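Local atomic coordinates of probable adenylyl-sulfate kinase (Synechocystis sp., PDB entry 5CB8), a protein that catalyses the ATP-dependent 3'-phosphorylation of adenosine 5'-phosphosulfate to 3'-phosphoadenylyl sulfate, the activated form of sulfate. Residues B[70-75]-B[80-85]; B[88-93]-B[100-105]; B[171-174]-B[180-183]. All blocks are in the same frame, centred on the assembly; numbering follows the deposited sequence.

Contact 1. Residues B[70-75]-B[80-85]. With ADX (adenosine-5'-phosphosulfate), chain G; SO4 (sulfate ion), chain I.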
loop_
_atom_site.group_PDB
_atom_site.type_symbol
_atom_site.label_atom_id
_atom_site.label_comp_id
_atom_site.label_asym_id
_atom_site.label_seq_id
_atom_site.Cartn_x
_atom_site.Cartn_y
_atom_site.Cartn_z
ATOM N N LYS B 70 -11.192 0.934 -1.446
ATOM C CA LYS B 70 -12.611 0.989 -1.123
ATOM C C LYS B 70 -13.042 2.452 -1.114
ATOM O O LYS B 70 -12.282 3.324 -0.682
ATOM C CB LYS B 70 -12.853 0.358 0.246
ATOM C CG LYS B 70 -14.317 0.224 0.638
ATOM C CD LYS B 70 -14.430 -0.362 2.049
ATOM C CE LYS B 70 -15.877 -0.453 2.524
ATOM N NZ LYS B 70 -15.959 -0.871 3.958
ATOM N N GLY B 71 -14.238 2.732 -1.617
ATOM C CA GLY B 71 -14.727 4.100 -1.633
ATOM C C GLY B 71 -14.603 4.785 -2.985
ATOM O O GLY B 71 -15.252 5.796 -3.227
ATOM N N LEU B 72 -13.764 4.247 -3.863
ATOM C CA LEU B 72 -13.590 4.833 -5.189
ATOM C C LEU B 72 -14.597 4.248 -6.169
ATOM O O LEU B 72 -14.960 3.068 -6.075
ATOM C CB LEU B 72 -12.172 4.588 -5.705
ATOM C CG LEU B 72 -11.031 5.187 -4.885
ATOM C CD1 LEU B 72 -9.684 4.898 -5.540
ATOM C CD2 LEU B 72 -11.231 6.686 -4.698
ATOM N N GLY B 73 -15.051 5.075 -7.106
ATOM C CA GLY B 73 -15.934 4.611 -8.161
ATOM C C GLY B 73 -15.171 4.508 -9.466
ATOM O O GLY B 73 -13.987 4.138 -9.479
ATOM N N PHE B 74 -15.828 4.865 -10.564
ATOM C CA PHE B 74 -15.249 4.647 -11.889
ATOM C C PHE B 74 -15.210 5.899 -12.755
ATOM O O PHE B 74 -15.034 5.818 -13.971
ATOM C CB PHE B 74 -15.979 3.499 -12.587
ATOM C CG PHE B 74 -15.810 2.195 -11.874
ATOM C CD1 PHE B 74 -14.720 1.386 -12.148
ATOM C CD2 PHE B 74 -16.685 1.825 -10.862
ATOM C CE1 PHE B 74 -14.531 0.208 -11.471
ATOM C CE2 PHE B 74 -16.503 0.647 -10.174
ATOM C CZ PHE B 74 -15.432 -0.165 -10.478
ATOM N N SER B 75 -15.350 7.062 -12.127
ATOM C CA SER B 75 -15.052 8.310 -12.828
ATOM C C SER B 75 -13.575 8.303 -13.210
ATOM O O SER B 75 -12.784 7.531 -12.660
ATOM C CB SER B 75 -15.299 9.500 -11.915
ATOM O OG SER B 75 -14.333 9.502 -10.875
ATOM N N ASP B 80 -8.026 7.045 -11.853
ATOM C CA ASP B 80 -6.650 7.529 -11.725
ATOM C C ASP B 80 -6.151 7.324 -10.299
ATOM O O ASP B 80 -5.033 6.847 -10.077
ATOM C CB ASP B 80 -6.527 9.009 -12.124
ATOM C CG ASP B 80 -6.618 9.224 -13.629
ATOM O OD1 ASP B 80 -6.715 8.228 -14.376
ATOM O OD2 ASP B 80 -6.571 10.395 -14.072
ATOM N N THR B 81 -6.979 7.692 -9.329
ATOM C CA THR B 81 -6.600 7.513 -7.932
ATOM C C THR B 81 -6.356 6.037 -7.653
ATOM O O THR B 81 -5.369 5.668 -7.005
ATOM C CB THR B 81 -7.678 8.043 -6.987
ATOM O OG1 THR B 81 -7.834 9.447 -7.209
ATOM C CG2 THR B 81 -7.279 7.799 -5.530
ATOM N N ASN B 82 -7.255 5.197 -8.157
ATOM C CA ASN B 82 -7.164 3.757 -7.928
ATOM C C ASN B 82 -5.844 3.192 -8.441
ATOM O O ASN B 82 -5.090 2.545 -7.703
ATOM C CB ASN B 82 -8.361 3.059 -8.589
ATOM C CG ASN B 82 -8.360 1.547 -8.373
ATOM O OD1 ASN B 82 -8.331 1.064 -7.234
ATOM N ND2 ASN B 82 -8.423 0.793 -9.467
ATOM N N ILE B 83 -5.550 3.460 -9.705
ATOM C CA ILE B 83 -4.342 2.931 -10.320
ATOM C C ILE B 83 -3.081 3.505 -9.675
ATOM O O ILE B 83 -2.114 2.777 -9.432
ATOM C CB ILE B 83 -4.343 3.173 -11.834
ATOM C CG1 ILE B 83 -5.517 2.417 -12.469
ATOM C CG2 ILE B 83 -3.022 2.738 -12.450
ATOM C CD1 ILE B 83 -5.587 0.933 -12.086
ATOM N N ARG B 84 -3.084 4.802 -9.389
ATOM C CA ARG B 84 -1.928 5.405 -8.722
ATOM C C ARG B 84 -1.675 4.811 -7.333
ATOM O O ARG B 84 -0.515 4.667 -6.912
ATOM C CB ARG B 84 -2.076 6.934 -8.660
ATOM C CG ARG B 84 -1.782 7.614 -9.997
ATOM C CD ARG B 84 -2.263 9.044 -10.006
ATOM N NE ARG B 84 -1.741 9.774 -11.160
ATOM C CZ ARG B 84 -2.304 10.861 -11.671
ATOM N NH1 ARG B 84 -3.424 11.337 -11.140
ATOM N NH2 ARG B 84 -1.742 11.469 -12.711
ATOM N N ARG B 85 -2.745 4.449 -6.625
ATOM C CA ARG B 85 -2.586 3.886 -5.282
ATOM C C ARG B 85 -2.059 2.455 -5.351
ATOM O O ARG B 85 -1.196 2.059 -4.563
ATOM C CB ARG B 85 -3.905 3.934 -4.501
ATOM C CG ARG B 85 -3.738 3.619 -3.010
ATOM C CD ARG B 85 -5.052 3.823 -2.253
ATOM N NE ARG B 85 -5.540 5.197 -2.368
ATOM C CZ ARG B 85 -6.799 5.562 -2.139
ATOM N NH1 ARG B 85 -7.699 4.660 -1.782
ATOM N NH2 ARG B 85 -7.161 6.835 -2.250
HETATM S SB ADX G . -9.839 0.488 -13.114
HETATM O O1B ADX G . -9.819 1.449 -12.004
HETATM O O2B ADX G . -8.506 -0.100 -13.342
HETATM O O3B ADX G . -10.331 1.167 -14.321
HETATM P PA ADX G . -10.525 -1.875 -11.856
HETATM O O1A ADX G . -9.922 -1.418 -10.531
HETATM O O2A ADX G . -9.700 -2.970 -12.525
HETATM O O3A ADX G . -10.813 -0.627 -12.802
HETATM O "O5'" ADX G . -11.982 -2.456 -11.534
HETATM C "C5'" ADX G . -12.733 -3.036 -12.560
HETATM C "C4'" ADX G . -13.743 -3.938 -12.109
HETATM O "O4'" ADX G . -14.836 -3.149 -11.515
HETATM C "C3'" ADX G . -14.322 -4.692 -13.225
HETATM O "O3'" ADX G . -13.797 -5.946 -13.235
HETATM C "C2'" ADX G . -15.774 -4.766 -12.939
HETATM O "O2'" ADX G . -16.057 -5.930 -12.312
HETATM C "C1'" ADX G . -16.068 -3.646 -11.995
HETATM N N9 ADX G . -16.823 -2.551 -12.532
HETATM C C8 ADX G . -17.913 -1.975 -11.970
HETATM N N7 ADX G . -18.232 -0.884 -12.674
HETATM C C5 ADX G . -17.342 -0.746 -13.688
HETATM C C6 ADX G . -17.188 0.198 -14.701
HETATM N N6 ADX G . -18.075 1.345 -14.792
HETATM N N1 ADX G . -16.176 0.045 -15.581
HETATM C C2 ADX G . -15.317 -0.992 -15.475
HETATM N N3 ADX G . -15.433 -1.911 -14.504
HETATM C C4 ADX G . -16.434 -1.813 -13.596
HETATM S S SO4 I . -4.585 10.969 -7.247
HETATM O O1 SO4 I . -3.657 9.929 -6.794
HETATM O O2 SO4 I . -5.765 10.951 -6.372
HETATM O O3 SO4 I . -3.930 12.277 -7.154
HETATM O O4 SO4 I . -4.988 10.732 -8.651
HETATM O O HOH W 1 -10.487 5.414 -1.229
#

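Contact 2. Residues B[88-93]-B[100-105]. With ADX (adenosine-5'-phosphosulfate), chain G; ACT (acetate ion), chain J.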
loop_
_atom_site.group_PDB
_atom_site.type_symbol
_atom_site.label_atom_id
_atom_site.label_comp_id
_atom_site.label_asym_id
_atom_site.label_seq_id
_atom_site.Cartn_x
_atom_site.Cartn_y
_atom_site.Cartn_z
ATOM N N PHE B 88 1.531 2.791 -6.058
ATOM C CA PHE B 88 2.274 3.156 -4.849
ATOM C C PHE B 88 2.696 1.911 -4.080
ATOM O O PHE B 88 3.865 1.749 -3.721
ATOM C CB PHE B 88 1.408 4.061 -3.957
ATOM C CG PHE B 88 2.030 4.395 -2.618
ATOM C CD1 PHE B 88 1.796 3.595 -1.507
ATOM C CD2 PHE B 88 2.818 5.527 -2.467
ATOM C CE1 PHE B 88 2.359 3.907 -0.276
ATOM C CE2 PHE B 88 3.379 5.850 -1.236
ATOM C CZ PHE B 88 3.149 5.032 -0.143
ATOM N N VAL B 89 1.738 1.035 -3.815
ATOM C CA VAL B 89 2.005 -0.173 -3.052
ATOM C C VAL B 89 2.904 -1.108 -3.853
ATOM O O VAL B 89 3.821 -1.716 -3.293
ATOM C CB VAL B 89 0.686 -0.884 -2.690
ATOM C CG1 VAL B 89 0.950 -2.198 -1.954
ATOM C CG2 VAL B 89 -0.188 0.044 -1.845
ATOM N N SER B 90 2.647 -1.219 -5.157
ATOM C CA SER B 90 3.465 -2.075 -6.026
ATOM C C SER B 90 4.921 -1.625 -6.027
ATOM O O SER B 90 5.844 -2.446 -6.026
ATOM C CB SER B 90 2.941 -2.052 -7.469
ATOM O OG SER B 90 1.620 -2.556 -7.536
ATOM N N HIS B 91 5.118 -0.314 -6.048
ATOM C CA HIS B 91 6.460 0.255 -6.019
ATOM C C HIS B 91 7.210 -0.108 -4.736
ATOM O O HIS B 91 8.362 -0.549 -4.791
ATOM C CB HIS B 91 6.372 1.770 -6.151
ATOM C CG HIS B 91 7.699 2.449 -6.240
ATOM N ND1 HIS B 91 7.880 3.769 -5.890
ATOM C CD2 HIS B 91 8.912 1.995 -6.644
ATOM C CE1 HIS B 91 9.146 4.103 -6.072
ATOM N NE2 HIS B 91 9.794 3.043 -6.527
ATOM N N LEU B 92 6.572 0.077 -3.580
ATOM C CA LEU B 92 7.240 -0.249 -2.313
ATOM C C LEU B 92 7.625 -1.726 -2.241
ATOM O O LEU B 92 8.717 -2.073 -1.771
ATOM C CB LEU B 92 6.370 0.129 -1.107
ATOM C CG LEU B 92 6.023 1.606 -0.965
ATOM C CD1 LEU B 92 5.304 1.878 0.367
ATOM C CD2 LEU B 92 7.276 2.438 -1.086
ATOM N N LEU B 93 6.742 -2.599 -2.718
ATOM C CA LEU B 93 7.029 -4.034 -2.686
ATOM C C LEU B 93 8.142 -4.389 -3.670
ATOM O O LEU B 93 9.066 -5.128 -3.337
ATOM C CB LEU B 93 5.759 -4.849 -2.982
ATOM C CG LEU B 93 4.704 -4.839 -1.869
ATOM C CD1 LEU B 93 3.347 -5.302 -2.399
ATOM C CD2 LEU B 93 5.163 -5.731 -0.706
ATOM N N VAL B 100 5.384 -8.509 -7.858
ATOM C CA VAL B 100 4.020 -8.030 -7.663
ATOM C C VAL B 100 3.188 -8.298 -8.908
ATOM O O VAL B 100 3.558 -7.875 -10.007
ATOM C CB VAL B 100 4.005 -6.516 -7.368
ATOM C CG1 VAL B 100 2.576 -6.043 -7.054
ATOM C CG2 VAL B 100 4.937 -6.205 -6.207
ATOM N N LEU B 101 2.077 -9.014 -8.743
ATOM C CA LEU B 101 1.163 -9.264 -9.860
ATOM C C LEU B 101 -0.022 -8.324 -9.738
ATOM O O LEU B 101 -0.807 -8.442 -8.799
ATOM C CB LEU B 101 0.643 -10.709 -9.832
ATOM C CG LEU B 101 1.470 -11.842 -10.441
ATOM C CD1 LEU B 101 2.935 -11.705 -10.143
ATOM C CD2 LEU B 101 0.966 -13.201 -9.971
ATOM N N VAL B 102 -0.159 -7.396 -10.679
ATOM C CA VAL B 102 -1.303 -6.480 -10.672
ATOM C C VAL B 102 -2.277 -6.871 -11.768
ATOM O O VAL B 102 -1.871 -7.155 -12.900
ATOM C CB VAL B 102 -0.863 -5.026 -10.889
ATOM C CG1 VAL B 102 -2.093 -4.096 -10.998
ATOM C CG2 VAL B 102 0.045 -4.574 -9.743
ATOM N N SER B 103 -3.561 -6.911 -11.428
ATOM C CA SER B 103 -4.600 -7.148 -12.418
ATOM C C SER B 103 -5.620 -6.028 -12.275
ATOM O O SER B 103 -6.357 -5.978 -11.290
ATOM C CB SER B 103 -5.283 -8.493 -12.179
ATOM O OG SER B 103 -6.312 -8.714 -13.132
ATOM N N ALA B 104 -5.657 -5.127 -13.252
ATOM C CA ALA B 104 -6.555 -3.980 -13.185
ATOM C C ALA B 104 -6.853 -3.512 -14.593
ATOM O O ALA B 104 -5.972 -3.532 -15.447
ATOM C CB ALA B 104 -5.918 -2.847 -12.373
ATOM N N ILE B 105 -8.092 -3.093 -14.840
ATOM C CA ILE B 105 -8.441 -2.622 -16.174
ATOM C C ILE B 105 -7.440 -1.560 -16.603
ATOM O O ILE B 105 -6.910 -1.646 -17.708
ATOM C CB ILE B 105 -9.873 -2.071 -16.256
ATOM C CG1 ILE B 105 -10.889 -3.213 -16.176
ATOM C CG2 ILE B 105 -10.080 -1.315 -17.570
ATOM C CD1 ILE B 105 -12.337 -2.709 -16.190
HETATM S SB ADX G . -9.839 0.488 -13.114
HETATM O O1B ADX G . -9.819 1.449 -12.004
HETATM O O2B ADX G . -8.506 -0.100 -13.342
HETATM O O3B ADX G . -10.331 1.167 -14.321
HETATM P PA ADX G . -10.525 -1.875 -11.856
HETATM O O1A ADX G . -9.922 -1.418 -10.531
HETATM O O2A ADX G . -9.700 -2.970 -12.525
HETATM O O3A ADX G . -10.813 -0.627 -12.802
HETATM O "O5'" ADX G . -11.982 -2.456 -11.534
HETATM C "C5'" ADX G . -12.733 -3.036 -12.560
HETATM C "C4'" ADX G . -13.743 -3.938 -12.109
HETATM O "O4'" ADX G . -14.836 -3.149 -11.515
HETATM C "C3'" ADX G . -14.322 -4.692 -13.225
HETATM O "O3'" ADX G . -13.797 -5.946 -13.235
HETATM C "C2'" ADX G . -15.774 -4.766 -12.939
HETATM O "O2'" ADX G . -16.057 -5.930 -12.312
HETATM C "C1'" ADX G . -16.068 -3.646 -11.995
HETATM N N9 ADX G . -16.823 -2.551 -12.532
HETATM C C8 ADX G . -17.913 -1.975 -11.970
HETATM N N7 ADX G . -18.232 -0.884 -12.674
HETATM C C5 ADX G . -17.342 -0.746 -13.688
HETATM C C6 ADX G . -17.188 0.198 -14.701
HETATM N N6 ADX G . -18.075 1.345 -14.792
HETATM N N1 ADX G . -16.176 0.045 -15.581
HETATM C C2 ADX G . -15.317 -0.992 -15.475
HETATM N N3 ADX G . -15.433 -1.911 -14.504
HETATM C C4 ADX G . -16.434 -1.813 -13.596
HETATM C C ACT J . 13.345 3.082 -6.128
HETATM O O ACT J . 14.405 2.649 -5.624
HETATM O OXT ACT J . 12.811 4.060 -5.556
HETATM C CH3 ACT J . 12.744 2.448 -7.340
#

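Contact 3. Residues B[171-174]-B[180-183]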
loop_
_atom_site.group_PDB
_atom_site.type_symbol
_atom_site.label_atom_id
_atom_site.label_comp_id
_atom_site.label_asym_id
_atom_site.label_seq_id
_atom_site.Cartn_x
_atom_site.Cartn_y
_atom_site.Cartn_z
ATOM N N CYS B 171 -1.163 -11.029 -24.583
ATOM C CA CYS B 171 -1.862 -12.307 -24.521
ATOM C C CYS B 171 -3.209 -12.143 -25.209
ATOM O O CYS B 171 -4.098 -11.453 -24.692
ATOM C CB CYS B 171 -2.062 -12.728 -23.063
ATOM S SG CYS B 171 -0.518 -12.866 -22.111
ATOM N N ARG B 172 -3.352 -12.735 -26.391
ATOM C CA ARG B 172 -4.616 -12.657 -27.111
ATOM C C ARG B 172 -5.465 -13.841 -26.682
ATOM O O ARG B 172 -5.425 -14.908 -27.300
ATOM C CB ARG B 172 -4.374 -12.613 -28.628
ATOM C CG ARG B 172 -3.606 -11.346 -29.003
ATOM C CD ARG B 172 -3.379 -11.137 -30.497
ATOM N NE ARG B 172 -2.787 -9.809 -30.690
ATOM C CZ ARG B 172 -2.478 -9.267 -31.862
ATOM N NH1 ARG B 172 -2.694 -9.932 -32.986
ATOM N NH2 ARG B 172 -1.947 -8.051 -31.902
ATOM N N THR B 173 -6.231 -13.643 -25.608
ATOM C CA THR B 173 -6.827 -14.765 -24.882
ATOM C C THR B 173 -7.900 -15.517 -25.652
ATOM O O THR B 173 -8.246 -16.635 -25.275
ATOM C CB THR B 173 -7.373 -14.329 -23.512
ATOM O OG1 THR B 173 -8.248 -13.214 -23.695
ATOM C CG2 THR B 173 -6.229 -13.906 -22.610
ATOM N N ASP B 174 -8.420 -14.917 -26.724
ATOM C CA ASP B 174 -9.385 -15.594 -27.586
ATOM C C ASP B 174 -8.695 -16.508 -28.594
ATOM O O ASP B 174 -9.347 -17.317 -29.269
ATOM C CB ASP B 174 -10.246 -14.573 -28.331
ATOM C CG ASP B 174 -9.420 -13.543 -29.082
ATOM O OD1 ASP B 174 -8.407 -13.043 -28.532
ATOM O OD2 ASP B 174 -9.802 -13.210 -30.220
ATOM N N GLU B 180 -0.249 -21.083 -22.756
ATOM C CA GLU B 180 0.531 -20.293 -23.701
ATOM C C GLU B 180 0.667 -18.855 -23.197
ATOM O O GLU B 180 1.757 -18.273 -23.244
ATOM C CB GLU B 180 -0.103 -20.321 -25.095
ATOM C CG GLU B 180 0.771 -19.705 -26.180
ATOM C CD GLU B 180 0.135 -19.750 -27.563
ATOM O OE1 GLU B 180 -0.956 -20.356 -27.711
ATOM O OE2 GLU B 180 0.732 -19.169 -28.499
ATOM N N SER B 181 -0.427 -18.290 -22.690
ATOM C CA SER B 181 -0.382 -16.927 -22.175
ATOM C C SER B 181 0.554 -16.820 -20.973
ATOM O O SER B 181 1.425 -15.946 -20.932
ATOM C CB SER B 181 -1.786 -16.435 -21.807
ATOM O OG SER B 181 -2.654 -16.525 -22.923
ATOM N N VAL B 182 0.369 -17.704 -19.994
ATOM C CA VAL B 182 1.257 -17.744 -18.829
ATOM C C VAL B 182 2.699 -17.984 -19.269
ATOM O O VAL B 182 3.630 -17.339 -18.773
ATOM C CB VAL B 182 0.837 -18.861 -17.837
ATOM C CG1 VAL B 182 1.855 -18.991 -16.716
ATOM C CG2 VAL B 182 -0.546 -18.574 -17.266
ATOM N N GLY B 183 2.881 -18.908 -20.210
ATOM C CA GLY B 183 4.207 -19.247 -20.698
ATOM C C GLY B 183 4.975 -18.053 -21.245
ATOM O O GLY B 183 6.182 -17.934 -21.023
#

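Contact 1. Residues B[70-75]-B[80-85]
A single methyl of Leu72 carries almost the whole direct contact: CD1 touches Thr81, Asn82 and Arg85. It sits 3.6 Å from the backbone N of Asn82 and 3.8 Å from CG2 of Thr81, whose side chain runs at about a right angle to that of the leucine, and it also lies over one face of the Arg85 guanidinium. No hydrogen bond crosses directly. Instead a water joins the parts: it donates to Lys70 O at 2.8 Å and accepts from Arg85 NH1 at 2.9 Å, at the guanidinium edge and in its plane; the same NH1 binds Leu68 O.

The loop and helix meet again on the bound adenosine-5'-phosphosulfate. The Phe74 ring lies flat against the adenine, with C5 of the ligand 3.5 Å above the ring plane over its centre, and also makes a cation-pi contact with Arg65. With an alanine here the adenine is likely to lose the ring lying on it and be freer to tilt, and Arg65 its aromatic partner. Asn82, with CG anti to the backbone N (chi1 -179°), reaches the ligand's other end: ND2 donates to sulfate oxygen O1B (3.0 Å, 138°) and weakly to phosphate oxygen O1A, while OD1 is bonded to Thr69 OG1. Farther round the helix, Arg84 NH1 donates to O4 of a sulfate ion, probably from the crystallisation liquor, at 3.0 Å, and Arg84 NE pairs with Glu114. The chemistry implies division of labour: the loop ring holds the base, and the side-chain amide of Asn82 spans the sulfate and, more weakly, the phosphate.

Contact 2. Residues B[88-93]-B[100-105]
No ring enters the meeting of Ser90 and Leu93 with Val100 and Val102: Phe88 packs on Asn67 of the second subunit, and His91 has an acetate ion, probably from the crystallisation liquor, at its ring edge, in a contact whose details are doubtful. The contact itself belongs to a beta-alpha-beta crossover of the P-loop kinase fold, in which helix 76-94 links the neighbouring parallel strands 56-60 and 99-103. Segments 88-93 and 100-103 run nearly antiparallel, at 165°, with axes 9.3 Å apart.

Ser90 faces the strand with its OG set against two valine methyls, 3.4 Å from Val102 CG2 and 3.6 Å from Val100 CG1. The buried hydroxyl is satisfied within its own helix: OG lies beside the backbone N (chi1 -62°) and bonds to Ile86 O. Val100 divides its methyls, giving CG1 to Ser90 and CG2 to Leu93 CB at 3.6 Å. On the helix, Val89 and Leu93 pack against the same residues of the second subunit, so one helix serves both core and dimer interface. Past the strand, the chain reaches the substrate, where Ile105 N donates to O2A of adenosine-5'-phosphosulfate at 2.8 Å and 166°.

Contact 3. Residues B[171-174]-B[180-183]
Cys171 and Ser181 bring the two backbones together, their CA atoms 5.4 Å apart, as the chain leaving strand 169-171 bends through an inverse gamma turn centred on Arg172. The two small side chains point at each other. Cys171 SG is 3.8 Å from Ser181 CB and equally far from Ser181 O, so the sulfur rests alongside the first atoms of the serine and against the helix backbone. Cys171 CB, in turn, lies 3.8 Å from Ser181 OG. The cysteine sulfur is anti to its own carbonyl carbon (chi1 -58°), a setting that brings it against Ser181 CB and O. Thr173 adds a looser touch, its CG2 4.4 Å from Ser181 OG.

This is van der Waals packing, with no hydrogen bond between the segments, and the polar atoms find partners around it. Ser181 OG is bonded to Glu176 OE2, and more weakly to Glu177 O, while the other oxygen of the same carboxylate, OE1, accepts from Arg172 N. Glu176 therefore ties the turn to the start of the helix from the intervening loop. Thr173 OG1 is bonded to Ala36 O, in the loop that by similarity binds ATP, which couples the turn to the P-loop.

Within the fold, the backbone of Cys171 bonds to Phe126 and Asn128, joining strand 169-171, an outermost strand of this chain's sheet, to strand 122-127, and its side chain packs on Val125. Helix 178-191 lies against helix 38-50: Ser181 touches Ile41 and Val182 reaches Ala44 and Lys48, while Thr173, from the turn, also meets Ile41.

In the fold
Contacts 1 and 2 share helix 76-94 and touch each other through Ile83 CD1 and Ala104 CB, 3.8 Å apart; their centres are about 14 Å apart. Both border the adenosine-5'-phosphosulfate pocket and lie near Ser106, the active-site phosphoserine position by similarity, whose side chain is about 7 Å from that of Asn82 and about 6 Å from that of Val102. Contact 3 lies across the chain's centre, its own centre about 27 Å from that of contact 1 and about 21 Å from that of contact 2. Its Thr173 side chain is about 14 Å from the bound substrate but about 5 Å from that of Ala36, placing it beside the probable ATP side of the enzyme.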